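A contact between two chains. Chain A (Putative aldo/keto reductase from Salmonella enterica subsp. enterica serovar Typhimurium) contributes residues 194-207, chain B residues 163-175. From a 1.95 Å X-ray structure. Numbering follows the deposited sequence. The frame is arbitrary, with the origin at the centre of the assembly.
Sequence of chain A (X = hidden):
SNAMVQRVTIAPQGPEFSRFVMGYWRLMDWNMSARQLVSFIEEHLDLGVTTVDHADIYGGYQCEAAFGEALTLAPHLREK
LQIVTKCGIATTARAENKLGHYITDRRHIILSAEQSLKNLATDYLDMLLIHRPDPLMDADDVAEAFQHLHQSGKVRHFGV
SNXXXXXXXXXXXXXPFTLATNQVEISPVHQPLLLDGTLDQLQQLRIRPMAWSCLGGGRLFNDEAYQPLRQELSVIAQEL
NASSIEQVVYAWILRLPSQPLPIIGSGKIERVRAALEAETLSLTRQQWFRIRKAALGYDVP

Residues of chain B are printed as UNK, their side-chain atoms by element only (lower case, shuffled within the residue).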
# COMPACT_ATOMS: atom_id res chain seq x y z
N LEU A 194 -0.44 7.65 16.70
CA LEU A 194 0.06 8.97 17.06
C LEU A 194 -0.44 10.03 16.08
O LEU A 194 -0.62 11.18 16.46
CB LEU A 194 1.58 8.98 17.09
CG LEU A 194 2.25 8.71 18.45
CD1 LEU A 194 1.85 7.35 18.99
CD2 LEU A 194 3.76 8.81 18.32
N LEU A 195 -0.66 9.61 14.84
CA LEU A 195 -0.99 10.55 13.76
C LEU A 195 -2.30 10.26 13.03
O LEU A 195 -2.74 11.07 12.22
CB LEU A 195 0.14 10.56 12.74
CG LEU A 195 1.48 11.08 13.27
CD1 LEU A 195 2.54 10.97 12.18
CD2 LEU A 195 1.35 12.51 13.78
N ASP A 196 -2.93 9.13 13.31
CA ASP A 196 -4.10 8.72 12.52
C ASP A 196 -5.41 9.30 13.04
O ASP A 196 -6.48 9.05 12.47
CB ASP A 196 -4.19 7.18 12.45
CG ASP A 196 -4.94 6.56 13.62
OD1 ASP A 196 -5.01 7.15 14.71
OD2 ASP A 196 -5.47 5.44 13.43
N GLY A 197 -5.35 10.04 14.14
CA GLY A 197 -6.55 10.66 14.67
C GLY A 197 -7.06 10.06 15.98
O GLY A 197 -7.81 10.70 16.70
N THR A 198 -6.66 8.83 16.27
CA THR A 198 -7.11 8.16 17.49
C THR A 198 -6.70 8.93 18.75
O THR A 198 -7.55 9.26 19.59
CB THR A 198 -6.54 6.74 17.57
OG1 THR A 198 -6.99 6.01 16.43
CG2 THR A 198 -7.01 6.04 18.85
N LEU A 199 -5.42 9.25 18.86
CA LEU A 199 -4.92 9.97 20.04
C LEU A 199 -5.29 11.46 20.01
O LEU A 199 -5.40 12.09 21.07
CB LEU A 199 -3.40 9.82 20.16
CG LEU A 199 -2.90 8.39 20.42
CD1 LEU A 199 -1.38 8.40 20.56
CD2 LEU A 199 -3.56 7.82 21.65
N ASP A 200 -5.47 12.01 18.80
CA ASP A 200 -5.97 13.38 18.64
C ASP A 200 -7.35 13.52 19.27
O ASP A 200 -7.61 14.45 20.02
CB ASP A 200 -6.03 13.79 17.16
CG ASP A 200 -4.66 13.84 16.50
OD1 ASP A 200 -3.67 14.14 17.21
OD2 ASP A 200 -4.57 13.58 15.28
N GLN A 201 -8.23 12.57 18.96
CA GLN A 201 -9.59 12.59 19.51
C GLN A 201 -9.63 12.41 21.04
O GLN A 201 -10.39 13.10 21.74
CB GLN A 201 -10.44 11.50 18.84
CG GLN A 201 -11.80 11.30 19.50
CD GLN A 201 -12.53 10.09 18.96
OE1 GLN A 201 -12.06 8.96 19.10
NE2 GLN A 201 -13.68 10.32 18.31
N LEU A 202 -8.82 11.50 21.57
CA LEU A 202 -8.79 11.28 23.01
C LEU A 202 -8.28 12.53 23.75
O LEU A 202 -8.84 12.93 24.78
CB LEU A 202 -7.93 10.07 23.34
CG LEU A 202 -8.51 8.75 22.82
CD1 LEU A 202 -7.54 7.61 23.07
CD2 LEU A 202 -9.85 8.50 23.48
N GLN A 203 -7.23 13.16 23.23
CA GLN A 203 -6.74 14.41 23.84
C GLN A 203 -7.81 15.49 23.77
O GLN A 203 -8.02 16.25 24.72
CB GLN A 203 -5.45 14.92 23.18
CG GLN A 203 -4.90 16.14 23.92
CD GLN A 203 -3.72 16.84 23.23
OE1 GLN A 203 -2.97 16.24 22.46
NE2 GLN A 203 -3.58 18.11 23.50
N GLN A 204 -8.49 15.59 22.63
CA GLN A 204 -9.52 16.61 22.48
C GLN A 204 -10.63 16.43 23.52
O GLN A 204 -11.10 17.40 24.10
CB GLN A 204 -10.11 16.59 21.06
CG GLN A 204 -11.15 17.67 20.84
CD GLN A 204 -11.76 17.62 19.46
OE1 GLN A 204 -11.12 17.19 18.50
NE2 GLN A 204 -13.01 18.08 19.36
N LEU A 205 -11.02 15.18 23.75
CA LEU A 205 -12.10 14.87 24.70
C LEU A 205 -11.63 14.76 26.15
O LEU A 205 -12.44 14.60 27.06
CB LEU A 205 -12.80 13.57 24.29
CG LEU A 205 -13.44 13.58 22.90
CD1 LEU A 205 -14.13 12.24 22.60
CD2 LEU A 205 -14.42 14.74 22.80
N ARG A 206 -10.31 14.86 26.35
CA ARG A 206 -9.67 14.76 27.67
C ARG A 206 -9.93 13.37 28.26
O ARG A 206 -10.13 13.19 29.47
CB ARG A 206 -10.13 15.88 28.60
CG ARG A 206 -9.94 17.27 27.97
CD ARG A 206 -10.10 18.41 28.99
NE ARG A 206 -9.93 19.74 28.39
CZ ARG A 206 -8.75 20.35 28.19
NH1 ARG A 206 -7.62 19.73 28.50
NH2 ARG A 206 -8.71 21.56 27.65
N ILE A 207 -9.89 12.39 27.38
CA ILE A 207 -9.99 10.99 27.77
C ILE A 207 -8.62 10.35 27.60
O ILE A 207 -8.03 10.43 26.53
CB ILE A 207 -11.03 10.25 26.91
CG1 ILE A 207 -12.42 10.86 27.12
CG2 ILE A 207 -11.01 8.77 27.21
CD1 ILE A 207 -13.46 10.33 26.15
N UNK B 163 -1.86 20.32 8.67
CA UNK B 163 -2.64 19.56 9.64
C UNK B 163 -3.69 18.64 8.98
O UNK B 163 -4.31 19.02 7.99
c UNK B 163 -2.48 21.45 14.19
c UNK B 163 -1.11 21.71 14.08
c UNK B 163 -0.48 21.57 12.86
c UNK B 163 -1.21 21.18 11.74
c UNK B 163 -2.57 20.91 11.82
c UNK B 163 -3.20 21.05 13.06
c UNK B 163 -3.37 20.50 10.60
N UNK B 164 -3.90 17.46 9.57
CA UNK B 164 -5.05 16.63 9.23
C UNK B 164 -6.28 17.30 9.85
O UNK B 164 -6.14 18.08 10.78
c UNK B 164 -3.65 14.50 9.23
c UNK B 164 -4.91 15.19 9.77
o UNK B 164 -4.86 15.24 11.20
N UNK B 165 -7.49 16.99 9.33
CA UNK B 165 -8.71 17.51 9.97
C UNK B 165 -8.84 17.17 11.47
O UNK B 165 -9.36 18.00 12.22
c UNK B 165 -9.83 16.84 9.16
c UNK B 165 -9.23 16.64 7.81
c UNK B 165 -7.78 16.30 8.06
N UNK B 166 -8.42 15.98 11.90
CA UNK B 166 -8.49 15.65 13.32
C UNK B 166 -7.50 16.51 14.14
O UNK B 166 -7.79 16.91 15.28
c UNK B 166 -8.22 14.18 13.54
N UNK B 167 -6.34 16.80 13.56
CA UNK B 167 -5.36 17.66 14.24
C UNK B 167 -5.85 19.11 14.28
O UNK B 167 -5.64 19.83 15.27
n UNK B 167 -2.21 16.69 11.72
o UNK B 167 -1.51 14.92 12.89
c UNK B 167 -3.31 16.22 13.81
c UNK B 167 -2.26 15.89 12.76
c UNK B 167 -3.99 17.56 13.55
N UNK B 168 -6.51 19.51 13.20
CA UNK B 168 -7.12 20.84 13.12
C UNK B 168 -8.20 20.99 14.19
O UNK B 168 -8.22 21.97 14.94
c UNK B 168 -7.40 23.45 10.95
c UNK B 168 -10.02 24.07 11.58
c UNK B 168 -7.70 21.07 11.71
c UNK B 168 -8.22 22.46 11.48
c UNK B 168 -9.18 25.05 11.06
c UNK B 168 -7.87 24.74 10.74
c UNK B 168 -9.53 22.79 11.79
N UNK B 169 -9.09 20.00 14.29
CA UNK B 169 -10.21 20.08 15.22
C UNK B 169 -9.75 20.07 16.68
O UNK B 169 -10.30 20.78 17.52
c UNK B 169 -12.37 19.00 15.93
o UNK B 169 -11.73 19.08 13.64
c UNK B 169 -11.21 18.94 14.96
N UNK B 170 -8.72 19.27 16.96
CA UNK B 170 -8.13 19.26 18.29
C UNK B 170 -7.68 20.65 18.72
O UNK B 170 -8.08 21.13 19.78
c UNK B 170 -6.78 18.23 20.91
c UNK B 170 -6.03 18.43 19.60
c UNK B 170 -4.86 17.48 19.53
c UNK B 170 -6.95 18.27 18.37
N UNK B 171 -6.87 21.32 17.90
CA UNK B 171 -6.38 22.63 18.31
C UNK B 171 -7.53 23.64 18.39
O UNK B 171 -7.61 24.42 19.34
c UNK B 171 -5.30 23.14 17.37
c UNK B 171 -4.67 24.49 17.74
c UNK B 171 -3.55 24.81 16.74
c UNK B 171 -4.14 24.49 19.16
N UNK B 172 -8.42 23.60 17.41
CA UNK B 172 -9.54 24.54 17.37
C UNK B 172 -10.37 24.46 18.65
O UNK B 172 -10.88 25.48 19.12
o UNK B 172 -10.80 27.11 14.71
n UNK B 172 -11.12 27.47 16.90
c UNK B 172 -11.59 25.25 16.00
c UNK B 172 -11.13 26.69 15.82
c UNK B 172 -10.43 24.28 16.14
N UNK B 173 -10.47 23.27 19.23
CA UNK B 173 -11.36 23.05 20.36
C UNK B 173 -10.87 23.79 21.59
O UNK B 173 -11.61 23.95 22.56
o UNK B 173 -10.35 21.04 21.34
c UNK B 173 -11.51 21.54 20.66
N UNK B 174 -9.63 24.27 21.54
CA UNK B 174 -9.02 24.98 22.66
C UNK B 174 -9.03 26.50 22.48
O UNK B 174 -8.68 27.23 23.39
c UNK B 174 -8.26 22.52 24.15
n UNK B 174 -7.91 19.01 25.18
n UNK B 174 -7.78 21.25 24.70
c UNK B 174 -8.44 20.09 24.62
n UNK B 174 -9.61 20.02 23.98
c UNK B 174 -7.41 23.01 23.00
c UNK B 174 -7.57 24.52 22.85
N UNK B 175 -9.41 26.98 21.29
CA UNK B 175 -9.24 28.40 20.98
C UNK B 175 -10.57 29.14 20.86
O UNK B 175 -11.51 28.63 20.26
c UNK B 175 -6.20 29.09 20.66
c UNK B 175 -8.45 28.55 19.68
c UNK B 175 -6.35 28.11 18.35
c UNK B 175 -6.98 28.14 19.74
O HOH W 1 -4.67 12.93 12.54
O HOH W 2 -9.49 15.61 17.11

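Position 163 carries one carbon and a six-carbon ring, out of reach of chain A; with no oxygen attached to the ring it is Phe163(B). At 164 a carbon bears one oxygen and one carbon, and the oxygen reaches Asp200(A) through water 1: the fork of Thr164(B). Its OG1 accepts from the backbone N of position 167 at 3.2 Å, capping the helix, and donates to water 1. Position 165 closes three carbons onto its own nitrogen: Pro165(B), in the first turn and clear of chain A.

Position 166 has a single carbon pointing toward chain A, so it is Ala166(B). Its CB lies 4.1 Å from Gly197(A) CA, where two minimal residues face each other. Glycine is also called for by the backbone angles of Gly197(A) itself, and an ideal CB there would come within 3.6 Å of Ala166(B) CB.

At 167 three carbons, packed against Asp200(A), end in one oxygen and one nitrogen, an amide one carbon longer than asparagine's: Gln167(B). Its CG lies 3.3 Å from Asp200(A) OD2. Position 168, a carbon plus a six-carbon ring, is Phe168(B), again out of reach. Position 169 repeats the carbon with one oxygen and one carbon, and touches Gln204(A); Thr169(B) donates OG1 to Pro165(B) O at 3.0 Å, while its CG2 meets Gln204(A) OE1 at 3.4 Å.

Four carbons forked at the second, lying against Asp200(A), Gln203(A) and Gln204(A), mark 170 as Leu170(B), whose CD1 rests 3.7 Å from Gln204(A) CB. At 171 four carbons fork at the second and the CA-to-CB bond points away from chain A: Leu171(B). Position 172, three carbons ending in an amide, is Gln172(B), without contact. At 173 one carbon and one oxygen, beside Gln204(A), give Ser173(B); OG bonds back to Leu170(B) O at 2.8 Å and touches Gln204(A) CG at 3.5 Å.

Position 174 runs three carbons, a nitrogen, then a carbon with two nitrogens, meeting Gln203(A), Gln204(A) and Arg206(A): Arg174(B). Its NH2 donates to Gln203(A) O at 2.8 Å and its NH1 to Gln204(A) O at 3.0 Å. Position 175, four carbons forked at the second, is Leu175(B), beyond contact.

The two helices run nearly parallel, 13° between directions and 9.0 Å apart at closest approach. Small residues meet near their starts, Leu170(B) fills the middle, and the Arg174(B) guanidinium uses its edge to bind carbonyls at the end of the partner helix. Over its face stacks Arg206(A), centres 3.6 Å apart, so the like charges meet face to face while hydrogen bonds are made around the edge. Water completes the polar fit: water 1 joins Leu195(A) O and Asp200(A) OD2 to Thr164(B) OG1, and water 2 links Gln204(A) OE1 to Ala166(B) O.

Chain B (163-175) FTPAQFTLLQSRL
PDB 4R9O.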